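Protection of telomeres protein 1 (Schizosaccharomyces pombe, PDB 5USB) binds single-stranded telomeric DNA through OB folds, one of which is this chain, protects the 3' overhang and regulates telomerase and telomere length. Local coordinates at residues F17-I22 and L33-Y38; E40-P46 and G61-I65; M89-R93 and E103-H107. The protein carries 1 engineered substitution. All blocks are in the same frame, centred on the assembly; numbering follows the deposited sequence. Where two conformers were deposited one is given.

Contact 1. Residues F17-I22 and L33-Y38; sequences FYAQVI and LYVTDY
Build two strongly twisted antiparallel strands, 17-22 and 33-36, whose short axes come within 4.5 Å at an angle of 124°. The register sets Q20 opposite T36 as a hydrogen-bonded pair (CA-CA 5.4 Å) and V21 opposite V35 as a non-hydrogen-bonded pair (CA-CA 4.5 Å). Three backbone bonds hold them: Q20 N to T36 O at 2.8 Å, T36 N to Q20 O at 3.0 Å and I22 N to Y34 O at 2.8 Å.

Apolar packing centres on V35 (chi1 m), which meets A19 CB through its CB at 3.8 Å, V21 CG2 through CG1 at 4.1 Å and F17 CE1 through CG2 at 4.1 Å. On the face of Q20 and T36, I22 CG1 lies 3.7 Å from T36 CG2.

At the strand's end T36 OG1 accepts from Y38 N at 2.9 Å, an ST turn, and is hydrogen-bonded to F63 O. Water bridges Y18 O (2.8 Å) to D37 OD2 (2.7 Å), while D37 OD1 bonds T39 OG1; another joins Q20 OE1 (2.5 Å) to Y38 OH (2.7 Å), and Q20 NE2 reaches G84 O. Y34 packs on a bound adenine. This is the first hairpin of an OB-fold barrel.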
loop_
_atom_site.group_PDB
_atom_site.type_symbol
_atom_site.label_atom_id
_atom_site.label_comp_id
_atom_site.label_asym_id
_atom_site.label_seq_id
_atom_site.Cartn_x
_atom_site.Cartn_y
_atom_site.Cartn_z
ATOM N N PHE A 17 6.797 4.121 -4.169
ATOM C CA PHE A 17 5.813 5.144 -3.835
ATOM C C PHE A 17 5.807 5.411 -2.339
ATOM O O PHE A 17 6.241 4.585 -1.536
ATOM C CB PHE A 17 4.405 4.746 -4.310
ATOM C CG PHE A 17 3.947 3.399 -3.840
ATOM C CD1 PHE A 17 3.334 3.258 -2.607
ATOM C CD2 PHE A 17 4.082 2.292 -4.654
ATOM C CE1 PHE A 17 2.920 2.018 -2.171
ATOM C CE2 PHE A 17 3.646 1.039 -4.231
ATOM C CZ PHE A 17 3.065 0.915 -2.980
ATOM N N TYR A 18 5.275 6.570 -1.991
ATOM C CA TYR A 18 4.952 6.969 -0.632
ATOM C C TYR A 18 3.450 6.768 -0.437
ATOM O O TYR A 18 2.660 7.024 -1.348
ATOM C CB TYR A 18 5.298 8.451 -0.409
ATOM C CG TYR A 18 6.780 8.742 -0.354
ATOM C CD1 TYR A 18 7.413 8.755 0.865
ATOM C CD2 TYR A 18 7.506 9.029 -1.496
ATOM C CE1 TYR A 18 8.761 9.022 0.949
ATOM C CE2 TYR A 18 8.852 9.294 -1.430
ATOM C CZ TYR A 18 9.472 9.293 -0.219
ATOM O OH TYR A 18 10.841 9.561 -0.116
ATOM N N ALA A 19 3.054 6.351 0.754
ATOM C CA ALA A 19 1.637 6.119 1.001
ATOM C C ALA A 19 1.352 6.165 2.490
ATOM O O ALA A 19 2.251 6.057 3.333
ATOM C CB ALA A 19 1.207 4.781 0.430
ATOM N N GLN A 20 0.075 6.328 2.806
ATOM C CA GLN A 20 -0.413 6.231 4.168
ATOM C C GLN A 20 -1.135 4.901 4.365
ATOM O O GLN A 20 -1.885 4.450 3.492
ATOM C CB GLN A 20 -1.356 7.383 4.503
ATOM C CG GLN A 20 -1.656 7.410 5.988
ATOM C CD GLN A 20 -2.396 8.636 6.451
ATOM O OE1 GLN A 20 -3.170 9.227 5.710
ATOM N NE2 GLN A 20 -2.216 8.974 7.734
ATOM N N VAL A 21 -0.863 4.263 5.500
ATOM C CA VAL A 21 -1.450 2.971 5.824
ATOM C C VAL A 21 -2.848 3.196 6.379
ATOM O O VAL A 21 -3.030 3.866 7.408
ATOM C CB VAL A 21 -0.585 2.194 6.822
ATOM C CG1 VAL A 21 -1.262 0.883 7.179
ATOM C CG2 VAL A 21 0.763 1.952 6.258
ATOM N N ILE A 22 -3.827 2.572 5.737
ATOM C CA ILE A 22 -5.216 2.665 6.168
ATOM C C ILE A 22 -5.606 1.499 7.049
ATOM O O ILE A 22 -6.300 1.685 8.049
ATOM C CB ILE A 22 -6.149 2.760 4.940
ATOM C CG1 ILE A 22 -5.847 3.969 4.065
ATOM C CG2 ILE A 22 -7.590 2.780 5.428
ATOM C CD1 ILE A 22 -5.934 5.291 4.810
ATOM N N LEU A 33 -1.158 -5.053 4.227
ATOM C CA LEU A 33 -1.342 -3.624 4.380
ATOM C C LEU A 33 -2.288 -3.138 3.296
ATOM O O LEU A 33 -2.281 -3.656 2.192
ATOM C CB LEU A 33 -0.003 -2.832 4.202
ATOM C CG LEU A 33 1.180 -3.121 5.089
ATOM C CD1 LEU A 33 2.422 -2.417 4.502
ATOM C CD2 LEU A 33 0.882 -2.692 6.538
ATOM N N TYR A 34 -3.111 -2.156 3.619
ATOM C CA TYR A 34 -3.904 -1.438 2.633
ATOM C C TYR A 34 -3.447 0.002 2.709
ATOM O O TYR A 34 -3.479 0.588 3.802
ATOM C CB TYR A 34 -5.406 -1.523 2.935
ATOM C CG TYR A 34 -5.935 -2.946 2.916
ATOM C CD1 TYR A 34 -5.717 -3.815 3.956
ATOM C CD2 TYR A 34 -6.618 -3.415 1.804
ATOM C CE1 TYR A 34 -6.180 -5.103 3.910
ATOM C CE2 TYR A 34 -7.071 -4.728 1.744
ATOM C CZ TYR A 34 -6.830 -5.554 2.800
ATOM O OH TYR A 34 -7.291 -6.856 2.748
ATOM N N VAL A 35 -2.940 0.531 1.596
ATOM C CA VAL A 35 -2.330 1.853 1.593
ATOM C C VAL A 35 -2.913 2.727 0.495
ATOM O O VAL A 35 -3.504 2.244 -0.467
ATOM C CB VAL A 35 -0.809 1.764 1.460
ATOM C CG1 VAL A 35 -0.276 0.792 2.475
ATOM C CG2 VAL A 35 -0.399 1.368 0.069
ATOM N N THR A 36 -2.781 4.039 0.686
ATOM C CA THR A 36 -3.315 5.032 -0.232
ATOM C C THR A 36 -2.396 6.238 -0.292
ATOM O O THR A 36 -1.722 6.562 0.693
ATOM C CB THR A 36 -4.714 5.504 0.217
ATOM O OG1 THR A 36 -5.292 6.369 -0.768
ATOM C CG2 THR A 36 -4.654 6.288 1.482
ATOM N N ASP A 37 -2.413 6.930 -1.457
ATOM C CA ASP A 37 -1.870 8.286 -1.487
ATOM C C ASP A 37 -2.943 9.280 -1.912
ATOM O O ASP A 37 -2.626 10.422 -2.291
ATOM C CB ASP A 37 -0.613 8.379 -2.361
ATOM C CG ASP A 37 -0.865 8.129 -3.811
ATOM O OD1 ASP A 37 -2.037 7.961 -4.209
ATOM O OD2 ASP A 37 0.133 8.172 -4.596
ATOM N N TYR A 38 -4.201 8.853 -1.831
ATOM C CA TYR A 38 -5.380 9.648 -2.188
ATOM C C TYR A 38 -5.382 10.021 -3.662
ATOM O O TYR A 38 -5.860 11.092 -4.047
ATOM C CB TYR A 38 -5.489 10.863 -1.255
ATOM C CG TYR A 38 -5.869 10.413 0.126
ATOM C CD1 TYR A 38 -7.194 10.120 0.405
ATOM C CD2 TYR A 38 -4.912 10.220 1.121
ATOM C CE1 TYR A 38 -7.583 9.678 1.628
ATOM C CE2 TYR A 38 -5.304 9.752 2.386
ATOM C CZ TYR A 38 -6.656 9.484 2.594
ATOM O OH TYR A 38 -7.126 9.038 3.809
HETATM O O HOH W 1 2.405 8.874 -3.397
HETATM O O HOH W 2 -5.571 8.720 6.047
#

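Contact 2. Residues E40-P46 and G61-I65; sequences ENELFFP and GRFSI. With nucleotides of chain B.
The long connection between strands 31-36 and 65-69 of this OB fold folds back on itself beside the bound nucleic acid. N41-F44 form a type I turn, closed by F44 N to N41 O at 3.0 Å; N41 OD1 accepts from L43 N at 3.0 Å, adding an Asx turn, while N41 ND2 donates to L6 O. R62 centres an inverse gamma turn with a weak F63 N to G61 O bond of 3.1 Å. G61 has phi/psi 78/-162, where a CB would jam against the preceding carbonyl.

Two hydrogen bonds join the segments: N41 N to R62 O at 3.0 Å and R62 NH1 to F44 O at 2.8 Å. R62 (m, t, t) has P46 CD over one guanidinium face and E42 O over the other. Water links E40 OE2 (2.7 Å) to R62 N (2.9 Å), and another links F45 N to S64 O.

F44 (chi1 m) directs its CA-to-CB bond toward 61-65, with I65 CB 4.0 Å from its ring centroid in a CH-pi contact. E40 CB sits 3.9 Å over the F63 ring centroid. F45 (chi1 t) points its CB away from 61-65, DA5 N7 of chain B lying over its ring face, 3.4 Å from F45 CD1.

L102 of strand 102-106 touches N41, L43 and F44, while I65 starts the next strand, bonded through its backbone to V35.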
loop_
_atom_site.group_PDB
_atom_site.type_symbol
_atom_site.label_atom_id
_atom_site.label_comp_id
_atom_site.label_asym_id
_atom_site.label_seq_id
_atom_site.Cartn_x
_atom_site.Cartn_y
_atom_site.Cartn_z
ATOM N N GLU A 40 -6.505 8.059 -7.439
ATOM C CA GLU A 40 -7.377 6.976 -7.902
ATOM C C GLU A 40 -6.710 6.142 -8.976
ATOM O O GLU A 40 -6.013 6.679 -9.831
ATOM C CB GLU A 40 -8.653 7.598 -8.442
ATOM C CG GLU A 40 -9.749 6.690 -8.779
ATOM C CD GLU A 40 -10.971 7.477 -9.194
ATOM O OE1 GLU A 40 -10.858 8.721 -9.307
ATOM O OE2 GLU A 40 -12.027 6.863 -9.352
ATOM N N ASN A 41 -6.900 4.822 -8.903
ATOM C CA ASN A 41 -6.402 3.902 -9.916
ATOM C C ASN A 41 -7.520 2.989 -10.370
ATOM O O ASN A 41 -8.143 2.325 -9.548
ATOM C CB ASN A 41 -5.247 3.075 -9.369
ATOM C CG ASN A 41 -4.524 2.295 -10.434
ATOM O OD1 ASN A 41 -5.114 1.512 -11.167
ATOM N ND2 ASN A 41 -3.227 2.483 -10.501
ATOM N N GLU A 42 -7.751 2.927 -11.687
ATOM C CA GLU A 42 -8.902 2.203 -12.189
ATOM C C GLU A 42 -8.863 0.704 -11.916
ATOM O O GLU A 42 -9.908 0.062 -12.064
ATOM C CB GLU A 42 -9.063 2.460 -13.697
ATOM C CG GLU A 42 -7.968 1.890 -14.557
ATOM C CD GLU A 42 -8.250 2.066 -16.051
ATOM O OE1 GLU A 42 -9.032 2.978 -16.403
ATOM O OE2 GLU A 42 -7.704 1.287 -16.864
ATOM N N LEU A 43 -7.713 0.123 -11.505
ATOM C CA LEU A 43 -7.625 -1.291 -11.183
ATOM C C LEU A 43 -7.621 -1.574 -9.679
ATOM O O LEU A 43 -7.575 -2.737 -9.282
ATOM C CB LEU A 43 -6.380 -1.911 -11.811
ATOM C CG LEU A 43 -6.280 -1.787 -13.328
ATOM C CD1 LEU A 43 -4.975 -2.341 -13.768
ATOM C CD2 LEU A 43 -7.412 -2.553 -13.951
ATOM N N PHE A 44 -7.732 -0.547 -8.836
ATOM C CA PHE A 44 -7.907 -0.792 -7.415
ATOM C C PHE A 44 -9.342 -1.254 -7.129
ATOM O O PHE A 44 -10.283 -0.980 -7.887
ATOM C CB PHE A 44 -7.592 0.483 -6.609
ATOM C CG PHE A 44 -6.149 0.937 -6.629
ATOM C CD1 PHE A 44 -5.132 0.178 -7.180
ATOM C CD2 PHE A 44 -5.805 2.152 -6.064
ATOM C CE1 PHE A 44 -3.814 0.615 -7.142
ATOM C CE2 PHE A 44 -4.482 2.576 -6.022
ATOM C CZ PHE A 44 -3.486 1.811 -6.603
ATOM N N PHE A 45 -9.525 -1.935 -6.014
ATOM C CA PHE A 45 -10.855 -2.391 -5.649
ATOM C C PHE A 45 -11.723 -1.207 -5.231
ATOM O O PHE A 45 -11.273 -0.327 -4.485
ATOM C CB PHE A 45 -10.756 -3.388 -4.500
ATOM C CG PHE A 45 -12.090 -3.998 -4.110
ATOM C CD1 PHE A 45 -12.589 -5.076 -4.814
ATOM C CD2 PHE A 45 -12.859 -3.467 -3.095
ATOM C CE1 PHE A 45 -13.825 -5.611 -4.497
ATOM C CE2 PHE A 45 -14.062 -4.007 -2.770
ATOM C CZ PHE A 45 -14.565 -5.069 -3.478
ATOM N N PRO A 46 -12.990 -1.150 -5.662
ATOM C CA PRO A 46 -13.840 -0.053 -5.205
ATOM C C PRO A 46 -14.399 -0.292 -3.817
ATOM O O PRO A 46 -15.307 -1.117 -3.627
ATOM C CB PRO A 46 -14.949 -0.004 -6.269
ATOM C CG PRO A 46 -15.026 -1.403 -6.790
ATOM C CD PRO A 46 -13.648 -1.974 -6.687
ATOM N N GLY A 61 -14.263 3.993 -2.953
ATOM C CA GLY A 61 -13.905 3.863 -4.345
ATOM C C GLY A 61 -12.499 3.326 -4.492
ATOM O O GLY A 61 -11.983 2.701 -3.570
ATOM N N ARG A 62 -11.929 3.520 -5.691
ATOM C CA ARG A 62 -10.689 2.855 -6.125
ATOM C C ARG A 62 -9.456 3.680 -5.759
ATOM O O ARG A 62 -8.709 4.138 -6.617
ATOM C CB ARG A 62 -10.725 2.575 -7.623
ATOM C CG ARG A 62 -11.929 1.827 -8.101
ATOM C CD ARG A 62 -11.722 1.447 -9.541
ATOM N NE ARG A 62 -12.852 0.825 -10.248
ATOM C CZ ARG A 62 -12.953 -0.465 -10.518
ATOM N NH1 ARG A 62 -12.041 -1.320 -10.058
ATOM N NH2 ARG A 62 -13.976 -0.906 -11.262
ATOM N N PHE A 63 -9.233 3.829 -4.447
ATOM C CA PHE A 63 -8.197 4.713 -3.927
ATOM C C PHE A 63 -7.141 4.034 -3.062
ATOM O O PHE A 63 -6.221 4.717 -2.612
ATOM C CB PHE A 63 -8.828 5.862 -3.108
ATOM C CG PHE A 63 -9.371 6.992 -3.961
ATOM C CD1 PHE A 63 -10.632 6.930 -4.543
ATOM C CD2 PHE A 63 -8.608 8.131 -4.163
ATOM C CE1 PHE A 63 -11.081 7.965 -5.326
ATOM C CE2 PHE A 63 -9.077 9.160 -4.928
ATOM C CZ PHE A 63 -10.283 9.073 -5.501
ATOM N N SER A 64 -7.235 2.735 -2.819
ATOM C CA SER A 64 -6.268 2.039 -1.968
ATOM C C SER A 64 -5.832 0.739 -2.630
ATOM O O SER A 64 -6.578 0.123 -3.399
ATOM C CB SER A 64 -6.870 1.737 -0.587
ATOM O OG SER A 64 -7.324 2.935 -0.019
ATOM N N ILE A 65 -4.615 0.298 -2.307
ATOM C CA ILE A 65 -4.053 -0.943 -2.843
ATOM C C ILE A 65 -3.667 -1.864 -1.685
ATOM O O ILE A 65 -3.157 -1.406 -0.662
ATOM C CB ILE A 65 -2.845 -0.686 -3.768
ATOM C CG1 ILE A 65 -2.464 -1.998 -4.465
ATOM C CG2 ILE A 65 -1.642 -0.077 -3.024
ATOM C CD1 ILE A 65 -1.486 -1.826 -5.599
ATOM P P DA B 5 -14.703 -9.374 0.024
ATOM O OP1 DA B 5 -15.433 -10.156 0.997
ATOM O OP2 DA B 5 -15.237 -9.089 -1.282
ATOM O "O5'" DA B 5 -14.373 -7.983 0.701
ATOM C "C5'" DA B 5 -13.868 -7.941 2.021
ATOM C "C4'" DA B 5 -13.288 -6.574 2.269
ATOM O "O4'" DA B 5 -12.089 -6.429 1.487
ATOM C "C3'" DA B 5 -14.198 -5.426 1.846
ATOM O "O3'" DA B 5 -14.050 -4.316 2.732
ATOM C "C2'" DA B 5 -13.726 -5.125 0.436
ATOM C "C1'" DA B 5 -12.242 -5.426 0.506
ATOM N N9 DA B 5 -11.657 -5.941 -0.722
ATOM C C8 DA B 5 -12.141 -6.951 -1.509
ATOM N N7 DA B 5 -11.374 -7.240 -2.526
ATOM C C5 DA B 5 -10.283 -6.402 -2.368
ATOM C C6 DA B 5 -9.113 -6.229 -3.114
ATOM N N6 DA B 5 -8.826 -6.928 -4.209
ATOM N N1 DA B 5 -8.237 -5.291 -2.697
ATOM C C2 DA B 5 -8.530 -4.586 -1.605
ATOM N N3 DA B 5 -9.591 -4.663 -0.816
ATOM C C4 DA B 5 -10.440 -5.603 -1.255
HETATM O O HOH W 3 -13.273 5.412 -7.448
HETATM O O HOH W 4 -9.515 0.866 -2.826
HETATM O O HOH W 5 -7.536 -2.202 -4.020
#

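Contact 3. Residues M89-R93 and E103-H107; sequences MKNVR and ECILH. With nucleotides of chain B.
This is a strand pairing flanked by an apolar cluster of M89, V92, C104 and L106, at the base of the hairpin of strands 92-96 and 102-106 in the OB-fold barrel. The 89-93 segment turns a corner at N91 (phi/psi 61/36), where N91 and V92 both face C15 in a G1 bulge. R93 and I105 are an antiparallel hydrogen-bonded pair, CA-CA 5.6 Å, joined by I105 N to R93 O at 3.0 Å.

M89 and V92 both direct their CA-to-CB bonds toward 103-107. M89 (m, t, p) puts CE 3.9 Å from C104 SG and 3.8 Å from L106 CD1. V92 (chi1 m) brings CG2 to 3.5 Å from C104 SG and CG1 to 3.8 Å from L106 CD1. C67 and I118 continue this apolar cluster.

Strand 102-106 and the loop residue H107 that follows it also meet the nucleic acid. E103 OE1 accepts from N1 of DG2 of chain B at 3.2 Å, with weak bonds from N2 to OE1 (3.4 Å) and N1 to OE2 (3.3 Å). H107 ND1 donates to O6 of G1 of chain B, the ribonucleotide at the chimera's 5' end, at 3.2 Å and weakly to its N7 at 2.7 Å. Carboxylate to N1 and N2, and imidazole to O6 and N7, read guanine-specific edges, consistent with recognition of the 5'-GG of GGTTAC.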
loop_
_atom_site.group_PDB
_atom_site.type_symbol
_atom_site.label_atom_id
_atom_site.label_comp_id
_atom_site.label_asym_id
_atom_site.label_seq_id
_atom_site.Cartn_x
_atom_site.Cartn_y
_atom_site.Cartn_z
ATOM N N MET A 89 7.620 2.543 -0.017
ATOM C CA MET A 89 7.810 1.212 -0.580
ATOM C C MET A 89 8.670 1.382 -1.822
ATOM O O MET A 89 8.362 2.208 -2.667
ATOM C CB MET A 89 6.437 0.588 -0.886
ATOM C CG MET A 89 5.639 0.495 0.464
ATOM S SD MET A 89 4.061 -0.346 0.487
ATOM C CE MET A 89 4.623 -1.901 -0.097
ATOM N N LYS A 90 9.762 0.629 -1.896
ATOM C CA LYS A 90 10.755 0.793 -2.948
ATOM C C LYS A 90 10.907 -0.513 -3.702
ATOM O O LYS A 90 11.047 -1.576 -3.095
ATOM C CB LYS A 90 12.094 1.245 -2.361
ATOM C CG LYS A 90 12.081 2.664 -1.902
ATOM C CD LYS A 90 13.387 3.085 -1.267
ATOM C CE LYS A 90 13.281 4.447 -0.658
ATOM N NZ LYS A 90 14.401 4.717 0.301
ATOM N N ASN A 91 10.762 -0.431 -5.026
ATOM C CA ASN A 91 11.031 -1.533 -5.934
ATOM C C ASN A 91 10.143 -2.737 -5.665
ATOM O O ASN A 91 10.542 -3.884 -5.853
ATOM C CB ASN A 91 12.515 -1.912 -5.887
ATOM C CG ASN A 91 13.389 -0.737 -6.212
ATOM O OD1 ASN A 91 13.149 -0.051 -7.196
ATOM N ND2 ASN A 91 14.350 -0.432 -5.343
ATOM N N VAL A 92 8.912 -2.478 -5.290
ATOM C CA VAL A 92 7.950 -3.535 -5.064
ATOM C C VAL A 92 7.255 -3.870 -6.368
ATOM O O VAL A 92 7.235 -3.095 -7.324
ATOM C CB VAL A 92 6.953 -3.138 -3.960
ATOM C CG1 VAL A 92 7.682 -2.963 -2.646
ATOM C CG2 VAL A 92 6.203 -1.874 -4.330
ATOM N N ARG A 93 6.780 -5.094 -6.416
ATOM C CA ARG A 93 6.196 -5.703 -7.583
ATOM C C ARG A 93 4.682 -5.615 -7.527
ATOM O O ARG A 93 4.081 -5.724 -6.451
ATOM C CB ARG A 93 6.644 -7.157 -7.604
ATOM C CG ARG A 93 6.310 -7.888 -8.792
ATOM C CD ARG A 93 7.166 -7.484 -9.944
ATOM N NE ARG A 93 6.498 -8.024 -11.092
ATOM C CZ ARG A 93 6.782 -7.782 -12.357
ATOM N NH1 ARG A 93 7.778 -6.961 -12.727
ATOM N NH2 ARG A 93 6.007 -8.381 -13.243
ATOM N N GLU A 103 -2.701 -5.517 -7.061
ATOM C CA GLU A 103 -2.201 -5.679 -5.718
ATOM C C GLU A 103 -0.681 -5.604 -5.767
ATOM O O GLU A 103 -0.063 -5.705 -6.825
ATOM C CB GLU A 103 -2.689 -6.996 -5.081
ATOM C CG GLU A 103 -2.373 -8.231 -5.885
ATOM C CD GLU A 103 -2.833 -9.526 -5.225
ATOM O OE1 GLU A 103 -3.341 -9.485 -4.087
ATOM O OE2 GLU A 103 -2.666 -10.588 -5.864
ATOM N N CYS A 104 -0.097 -5.365 -4.605
ATOM C CA CYS A 104 1.343 -5.287 -4.434
ATOM C C CYS A 104 1.815 -6.475 -3.606
ATOM O O CYS A 104 1.174 -6.852 -2.623
ATOM C CB CYS A 104 1.688 -3.953 -3.776
ATOM S SG CYS A 104 3.368 -3.693 -3.294
ATOM N N ILE A 105 2.958 -7.040 -4.000
ATOM C CA ILE A 105 3.465 -8.267 -3.416
ATOM C C ILE A 105 4.905 -8.052 -3.003
ATOM O O ILE A 105 5.703 -7.498 -3.769
ATOM C CB ILE A 105 3.368 -9.431 -4.409
ATOM C CG1 ILE A 105 1.915 -9.687 -4.800
ATOM C CG2 ILE A 105 4.001 -10.644 -3.805
ATOM C CD1 ILE A 105 0.998 -10.025 -3.673
ATOM N N LEU A 106 5.242 -8.492 -1.784
ATOM C CA LEU A 106 6.634 -8.560 -1.336
ATOM C C LEU A 106 6.935 -10.017 -0.965
ATOM O O LEU A 106 6.610 -10.500 0.120
ATOM C CB LEU A 106 6.907 -7.596 -0.189
ATOM C CG LEU A 106 6.987 -6.115 -0.509
ATOM C CD1 LEU A 106 5.615 -5.535 -0.737
ATOM C CD2 LEU A 106 7.682 -5.365 0.569
ATOM N N HIS A 107 7.528 -10.727 -1.916
ATOM C CA HIS A 107 7.901 -12.116 -1.729
ATOM C C HIS A 107 9.203 -12.203 -0.937
ATOM O O HIS A 107 10.060 -11.346 -1.028
ATOM C CB HIS A 107 8.096 -12.808 -3.090
ATOM C CG HIS A 107 6.823 -13.058 -3.849
ATOM N ND1 HIS A 107 5.906 -14.016 -3.474
ATOM C CD2 HIS A 107 6.354 -12.519 -5.002
ATOM C CE1 HIS A 107 4.909 -14.031 -4.343
ATOM N NE2 HIS A 107 5.159 -13.134 -5.280
ATOM O "O5'" G B 1 2.251 -19.904 -5.652
ATOM C "C5'" G B 1 2.196 -19.063 -4.498
ATOM C "C4'" G B 1 1.856 -19.907 -3.302
ATOM O "O4'" G B 1 2.952 -19.905 -2.364
ATOM C "C3'" G B 1 0.670 -19.449 -2.488
ATOM O "O3'" G B 1 0.236 -20.618 -1.865
ATOM C "C2'" G B 1 1.286 -18.456 -1.495
ATOM O "O2'" G B 1 0.788 -18.266 -0.186
ATOM C "C1'" G B 1 2.697 -18.981 -1.326
ATOM N N9 G B 1 3.670 -17.914 -1.445
ATOM C C8 G B 1 3.852 -17.073 -2.512
ATOM N N7 G B 1 4.859 -16.262 -2.358
ATOM C C5 G B 1 5.389 -16.610 -1.126
ATOM C C6 G B 1 6.492 -16.075 -0.424
ATOM O O6 G B 1 7.248 -15.176 -0.770
ATOM N N1 G B 1 6.673 -16.702 0.803
ATOM C C2 G B 1 5.884 -17.710 1.294
ATOM N N2 G B 1 6.206 -18.180 2.503
ATOM N N3 G B 1 4.851 -18.222 0.645
ATOM C C4 G B 1 4.661 -17.626 -0.550
ATOM P P DG B 2 -1.173 -21.187 -2.186
ATOM O OP1 DG B 2 -1.284 -22.483 -1.490
ATOM O OP2 DG B 2 -1.411 -21.087 -3.630
ATOM O "O5'" DG B 2 -2.148 -20.173 -1.448
ATOM C "C5'" DG B 2 -2.136 -20.062 -0.028
ATOM C "C4'" DG B 2 -2.885 -18.814 0.369
ATOM O "O4'" DG B 2 -2.053 -17.643 0.284
ATOM C "C3'" DG B 2 -4.069 -18.488 -0.524
ATOM O "O3'" DG B 2 -5.134 -19.300 -0.068
ATOM C "C2'" DG B 2 -4.270 -17.012 -0.234
ATOM C "C1'" DG B 2 -2.853 -16.506 -0.044
ATOM N N9 DG B 2 -2.267 -15.885 -1.222
ATOM C C8 DG B 2 -1.359 -16.472 -2.058
ATOM N N7 DG B 2 -0.984 -15.699 -3.036
ATOM C C5 DG B 2 -1.721 -14.543 -2.857
ATOM C C6 DG B 2 -1.750 -13.353 -3.621
ATOM O O6 DG B 2 -1.090 -13.070 -4.619
ATOM N N1 DG B 2 -2.651 -12.432 -3.100
ATOM C C2 DG B 2 -3.403 -12.625 -1.968
ATOM N N2 DG B 2 -4.194 -11.616 -1.609
ATOM N N3 DG B 2 -3.387 -13.735 -1.249
ATOM C C4 DG B 2 -2.526 -14.644 -1.745
#

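Contacts 1 and 3 are buried pairings in the same curled sheet, each within a hairpin, and they meet where F17 N bonds to M89 O at 2.9 Å and F17 packs on V92. Contact 2, partly buried, lacks regular strand pairing between its segments: side chain, water and ring contacts do much of the work there. It continues contact 1 through V35 O to I65 N (2.9 Å) and T36 OG1 to F63 O (2.6 Å), and reaches contact 3 by I65 CD1 packing on E103 and C104, their centres being about 17 Å apart. All three touch the nucleic acid: contacts 1 and 2 meet adenine through aromatic side chains, contact 3 hydrogen-bonds guanines.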